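Local coordinates for uncharacterized protein (Bacteroides cellulosilyticus, PDB 5JVK) that probably hydrolyses O-glycosidic bonds in carbohydrates, as a family 39 glycoside hydrolase of a gut symbiont, at residues F378-D383 with S400-Y405; N348-Q353 with L394-F399. All coordinates share one frame; numbering follows the deposited sequence.

Contact 1 of 2, residues F378-D383 with S400-Y405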
loop_
_atom_site.group_PDB
_atom_site.type_symbol
_atom_site.label_atom_id
_atom_site.label_comp_id
_atom_site.label_asym_id
_atom_site.label_seq_id
_atom_site.Cartn_x
_atom_site.Cartn_y
_atom_site.Cartn_z
ATOM N N PHE A 378 1.841 6.391 0.984
ATOM C CA PHE A 378 3.004 6.061 1.810
ATOM C C PHE A 378 3.227 7.041 2.954
ATOM O O PHE A 378 3.388 6.625 4.102
ATOM C CB PHE A 378 4.276 5.957 0.970
ATOM C CG PHE A 378 5.448 5.428 1.742
ATOM C CD1 PHE A 378 6.551 6.231 2.005
ATOM C CD2 PHE A 378 5.423 4.132 2.255
ATOM C CE1 PHE A 378 7.620 5.739 2.734
ATOM C CE2 PHE A 378 6.487 3.638 2.990
ATOM C CZ PHE A 378 7.587 4.443 3.228
ATOM N N GLN A 379 3.230 8.332 2.634
ATOM C CA GLN A 379 3.510 9.380 3.613
ATOM C C GLN A 379 2.334 10.344 3.713
ATOM O O GLN A 379 1.688 10.639 2.711
ATOM C CB GLN A 379 4.787 10.137 3.227
ATOM C CG GLN A 379 5.210 11.183 4.249
ATOM C CD GLN A 379 6.661 11.609 4.115
ATOM O OE1 GLN A 379 7.224 11.614 3.022
ATOM N NE2 GLN A 379 7.271 11.978 5.235
ATOM N N ASN A 380 2.063 10.821 4.931
ATOM C CA ASN A 380 1.078 11.881 5.161
ATOM C C ASN A 380 1.405 13.103 4.305
ATOM O O ASN A 380 2.523 13.614 4.358
ATOM C CB ASN A 380 1.048 12.298 6.644
ATOM C CG ASN A 380 0.249 11.345 7.521
ATOM O OD1 ASN A 380 -0.404 10.418 7.039
ATOM N ND2 ASN A 380 0.292 11.583 8.827
ATOM N N ASP A 381 0.427 13.564 3.530
ATOM C CA ASP A 381 0.619 14.706 2.628
ATOM C C ASP A 381 0.699 16.055 3.350
ATOM O O ASP A 381 1.066 17.051 2.728
ATOM C CB ASP A 381 -0.501 14.757 1.587
ATOM C CG ASP A 381 -0.498 13.552 0.667
ATOM O OD1 ASP A 381 0.255 13.562 -0.326
ATOM O OD2 ASP A 381 -1.259 12.602 0.931
ATOM N N GLY A 382 0.332 16.095 4.635
ATOM C CA GLY A 382 0.472 17.300 5.461
ATOM C C GLY A 382 0.313 17.028 6.949
ATOM O O GLY A 382 0.401 15.877 7.388
ATOM N N ASP A 383 0.089 18.097 7.718
ATOM C CA ASP A 383 0.005 18.042 9.193
ATOM C C ASP A 383 -1.385 18.288 9.786
ATOM O O ASP A 383 -1.613 17.974 10.951
ATOM C CB ASP A 383 0.969 19.064 9.804
ATOM C CG ASP A 383 2.426 18.776 9.479
ATOM O OD1 ASP A 383 2.726 17.698 8.916
ATOM O OD2 ASP A 383 3.277 19.641 9.792
ATOM N N SER A 400 8.165 9.904 10.666
ATOM C CA SER A 400 7.901 9.084 11.843
ATOM C C SER A 400 6.864 8.028 11.453
ATOM O O SER A 400 5.835 8.379 10.874
ATOM C CB SER A 400 7.359 9.950 12.981
ATOM O OG SER A 400 7.145 9.191 14.152
ATOM N N PRO A 401 7.125 6.740 11.755
ATOM C CA PRO A 401 6.171 5.694 11.373
ATOM C C PRO A 401 4.910 5.695 12.234
ATOM O O PRO A 401 4.990 5.883 13.451
ATOM C CB PRO A 401 6.966 4.401 11.582
ATOM C CG PRO A 401 7.921 4.731 12.672
ATOM C CD PRO A 401 8.286 6.178 12.472
ATOM N N LYS A 402 3.763 5.516 11.583
ATOM C CA LYS A 402 2.490 5.288 12.263
ATOM C C LYS A 402 2.332 3.772 12.448
ATOM O O LYS A 402 3.083 3.005 11.834
ATOM C CB LYS A 402 1.341 5.867 11.435
ATOM C CG LYS A 402 1.404 7.384 11.271
ATOM C CD LYS A 402 0.578 7.867 10.090
ATOM C CE LYS A 402 -0.901 7.581 10.284
ATOM N NZ LYS A 402 -1.733 8.151 9.191
ATOM N N PRO A 403 1.378 3.325 13.298
ATOM C CA PRO A 403 1.153 1.879 13.485
ATOM C C PRO A 403 0.904 1.079 12.196
ATOM O O PRO A 403 1.283 -0.091 12.126
ATOM C CB PRO A 403 -0.087 1.835 14.380
ATOM C CG PRO A 403 -0.007 3.088 15.173
ATOM C CD PRO A 403 0.556 4.118 14.235
ATOM N N SER A 404 0.279 1.708 11.198
ATOM C CA SER A 404 0.012 1.073 9.908
ATOM C C SER A 404 1.271 0.626 9.167
ATOM O O SER A 404 1.231 -0.354 8.414
ATOM C CB SER A 404 -0.823 1.997 9.019
ATOM O OG SER A 404 -0.190 3.249 8.854
ATOM N N TYR A 405 2.377 1.340 9.375
ATOM C CA TYR A 405 3.670 0.933 8.832
ATOM C C TYR A 405 4.096 -0.422 9.393
ATOM O O TYR A 405 4.490 -1.314 8.640
ATOM C CB TYR A 405 4.750 1.975 9.132
ATOM C CG TYR A 405 6.061 1.655 8.462
ATOM C CD1 TYR A 405 6.966 0.764 9.044
ATOM C CD2 TYR A 405 6.388 2.215 7.232
ATOM C CE1 TYR A 405 8.161 0.449 8.422
ATOM C CE2 TYR A 405 7.586 1.912 6.606
ATOM C CZ TYR A 405 8.467 1.026 7.204
ATOM O OH TYR A 405 9.649 0.720 6.584
#
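Phe-378 and Tyr-405 mark the closest approach of the two backbones, with their CA atoms still 8.7 Å apart, so the touching is done by side chains reaching across from the irregular segment 378-383 to the start of helix 403-415 and the residue before it. Both aromatics hold CG anti to the backbone N (chi1 -172° for Phe-378, -174° for Tyr-405), and the contact is made far out on the rings. CE2 of Phe-378 lies 4.2 Å from CE2 of Tyr-405, near the plane of the tyrosine ring and at its edge, while the phenylalanine ring is approached obliquely; this is an apolar contact at the ring rims. The tyrosine hydroxyl is tied to the carbonyl of Leu-124 in helix 118-127, and Phe-378 also packs on that helix, so the same helix borders both rings.

The polar half of the contact pairs Asn-380 with Lys-402, whose side chains reach for each other from opposite directions. Lys-402 bends at chi3 (64°), and its NZ gives a weak hydrogen bond of 3.4 Å to OD1 of Asn-380. Its CD passes 3.9 Å from ND2 of the same amide. The stronger partners are the backbone N of Gly-393 for OD1 and Ser-345 OG for NZ, which also bonds to Gly-393 O. The buried ammonium group is thus gripped by three neutral oxygens, one of them weakly. At the helix start, Tyr-405 N bonds to Lys-402 O at 3.1 Å.

The arrangement belongs to the connection from strand 373-375 to helix 403-415 in a (beta/alpha)8 barrel: the long loop leaving the eighth strand folds back on the start of the helix it leads into.

Contact 2 of 2, residues N348-Q353 with L394-F399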
loop_
_atom_site.group_PDB
_atom_site.type_symbol
_atom_site.label_atom_id
_atom_site.label_comp_id
_atom_site.label_asym_id
_atom_site.label_seq_id
_atom_site.Cartn_x
_atom_site.Cartn_y
_atom_site.Cartn_z
ATOM N N ASN A 348 -10.580 7.393 11.015
ATOM C CA ASN A 348 -10.289 6.186 11.795
ATOM C C ASN A 348 -9.172 6.450 12.798
ATOM O O ASN A 348 -8.381 7.381 12.640
ATOM C CB ASN A 348 -9.879 5.027 10.880
ATOM C CG ASN A 348 -11.066 4.357 10.210
ATOM O OD1 ASN A 348 -11.935 3.791 10.872
ATOM N ND2 ASN A 348 -11.095 4.392 8.895
ATOM N N LEU A 349 -9.113 5.606 13.823
ATOM C CA LEU A 349 -7.988 5.581 14.755
ATOM C C LEU A 349 -6.755 5.081 14.003
ATOM O O LEU A 349 -6.888 4.379 12.997
ATOM C CB LEU A 349 -8.285 4.640 15.925
ATOM C CG LEU A 349 -9.493 4.930 16.819
ATOM C CD1 LEU A 349 -9.795 3.729 17.706
ATOM C CD2 LEU A 349 -9.253 6.173 17.660
ATOM N N ASP A 350 -5.564 5.425 14.491
ATOM C CA ASP A 350 -4.316 4.908 13.910
ATOM C C ASP A 350 -4.296 3.377 13.910
ATOM O O ASP A 350 -3.848 2.762 12.946
ATOM C CB ASP A 350 -3.086 5.416 14.685
ATOM C CG ASP A 350 -2.666 6.833 14.300
ATOM O OD1 ASP A 350 -3.092 7.348 13.243
ATOM O OD2 ASP A 350 -1.877 7.426 15.072
ATOM N N ILE A 351 -4.778 2.778 14.994
ATOM C CA ILE A 351 -4.770 1.325 15.144
ATOM C C ILE A 351 -5.787 0.642 14.216
ATOM O O ILE A 351 -5.557 -0.489 13.777
ATOM C CB ILE A 351 -4.964 0.908 16.631
ATOM C CG1 ILE A 351 -4.435 -0.506 16.868
ATOM C CG2 ILE A 351 -6.419 1.021 17.077
ATOM C CD1 ILE A 351 -2.926 -0.639 16.761
ATOM N N GLU A 352 -6.893 1.330 13.917
ATOM C CA GLU A 352 -7.861 0.850 12.922
ATOM C C GLU A 352 -7.255 0.848 11.515
ATOM O O GLU A 352 -7.390 -0.135 10.785
ATOM C CB GLU A 352 -9.155 1.674 12.961
ATOM C CG GLU A 352 -10.012 1.393 14.192
ATOM C CD GLU A 352 -11.208 2.327 14.350
ATOM O OE1 GLU A 352 -11.241 3.411 13.724
ATOM O OE2 GLU A 352 -12.125 1.978 15.125
ATOM N N GLN A 353 -6.574 1.940 11.158
ATOM C CA GLN A 353 -5.853 2.044 9.879
ATOM C C GLN A 353 -4.860 0.887 9.699
ATOM O O GLN A 353 -4.768 0.304 8.616
ATOM C CB GLN A 353 -5.107 3.386 9.773
ATOM C CG GLN A 353 -4.598 3.711 8.368
ATOM C CD GLN A 353 -3.451 4.719 8.327
ATOM O OE1 GLN A 353 -2.614 4.777 9.230
ATOM N NE2 GLN A 353 -3.391 5.503 7.251
ATOM N N LEU A 394 1.401 5.911 5.877
ATOM C CA LEU A 394 2.057 4.970 6.790
ATOM C C LEU A 394 3.103 5.694 7.642
ATOM O O LEU A 394 3.346 5.316 8.789
ATOM C CB LEU A 394 2.720 3.829 6.010
ATOM C CG LEU A 394 1.861 3.092 4.979
ATOM C CD1 LEU A 394 2.673 2.004 4.297
ATOM C CD2 LEU A 394 0.606 2.502 5.602
ATOM N N LEU A 395 3.730 6.716 7.062
ATOM C CA LEU A 395 4.623 7.621 7.783
ATOM C C LEU A 395 3.972 8.990 7.911
ATOM O O LEU A 395 3.144 9.371 7.082
ATOM C CB LEU A 395 5.948 7.780 7.033
ATOM C CG LEU A 395 6.715 6.513 6.663
ATOM C CD1 LEU A 395 7.956 6.885 5.867
ATOM C CD2 LEU A 395 7.087 5.715 7.901
ATOM N N ARG A 396 4.367 9.726 8.947
ATOM C CA ARG A 396 3.974 11.125 9.109
ATOM C C ARG A 396 4.864 12.001 8.236
ATOM O O ARG A 396 5.830 11.515 7.638
ATOM C CB ARG A 396 4.094 11.546 10.570
ATOM C CG ARG A 396 3.257 10.704 11.516
ATOM C CD ARG A 396 3.043 11.397 12.849
ATOM N NE ARG A 396 2.004 10.725 13.626
ATOM C CZ ARG A 396 2.179 9.631 14.373
ATOM N NH1 ARG A 396 3.375 9.036 14.477
ATOM N NH2 ARG A 396 1.135 9.120 15.028
ATOM N N SER A 397 4.544 13.291 8.165
ATOM C CA SER A 397 5.327 14.252 7.367
ATOM C C SER A 397 6.807 14.325 7.778
ATOM O O SER A 397 7.672 14.543 6.929
ATOM C CB SER A 397 4.701 15.649 7.437
ATOM O OG SER A 397 4.801 16.177 8.746
ATOM N N ASP A 398 7.089 14.117 9.067
ATOM C CA ASP A 398 8.471 14.077 9.583
ATOM C C ASP A 398 9.146 12.690 9.487
ATOM O O ASP A 398 10.142 12.439 10.173
ATOM C CB ASP A 398 8.524 14.613 11.032
ATOM C CG ASP A 398 7.722 13.768 12.021
ATOM O OD1 ASP A 398 7.556 14.215 13.174
ATOM O OD2 ASP A 398 7.243 12.674 11.659
ATOM N N PHE A 399 8.594 11.802 8.652
ATOM C CA PHE A 399 9.082 10.426 8.449
ATOM C C PHE A 399 8.981 9.511 9.686
ATOM O O PHE A 399 9.593 8.444 9.726
ATOM C CB PHE A 399 10.494 10.430 7.835
ATOM C CG PHE A 399 10.558 11.076 6.476
ATOM C CD1 PHE A 399 10.430 10.310 5.319
ATOM C CD2 PHE A 399 10.732 12.453 6.348
ATOM C CE1 PHE A 399 10.481 10.905 4.063
ATOM C CE2 PHE A 399 10.782 13.053 5.093
ATOM C CZ PHE A 399 10.656 12.277 3.950
#
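Asp-350 and Arg-396 both carry CG beside the backbone N and anti to the carbonyl carbon, and the arginine runs extended from CG to NE before chi4 (82°) turns the guanidinium off that line, beside the first turn of helix 350-366. There NH2 of Arg-396 comes 3.5 Å from OD2 of Asp-350, a long salt bridge. The two side chains meet at about a right angle, and the carboxylate and guanidinium planes are turned 64° apart. Only NH2 and OD2 come close, and OD2 approaches the guanidinium obliquely, so the pair is single-pronged. Each group has another partner: OD1 of Asp-350 bonds to Ser-345 OG, and NH1 of Arg-396 donates to OD1 of Asn-90 in strand 83-94.

Leu-349, just before Asp-350, occupies the N-cap position of the helix. Its backbone N donates to OE1 of Glu-352 at 3.1 Å, nearly straight at 163° but reaching the oxygen from above the carboxylate plane. Across the contact, Arg-396 is the first residue of a type I beta turn that ends at Phe-399.

This is a surface salt bridge on the (beta/alpha)8 barrel, joining the start of helix 350-366, which follows strand 335-341, to the loop after strand 373-375.

Contacts 1 and 2 lie with their centres about 4 Å apart, and their segments alternate along the chain; three of the four, 378-383, 394-399 and 400-405, belong to the stretch from strand 373-375 into helix 403-415. They also touch directly: Phe-378 O is 2.8 Å from Leu-394 N, and Asp-383 OD1 is 2.6 Å from Ser-397 OG, both probable hydrogen bonds. Ser-345 OG links the polar ends, bonding to Lys-402 of contact 1 and Asp-350 of contact 2, while Gln-353 reaches Ser-404 OG from helix 350-366. A glycerol, probably from the crystallisation liquor, hydrogen-bonds to the backbone N of Asp-350 beside contact 2.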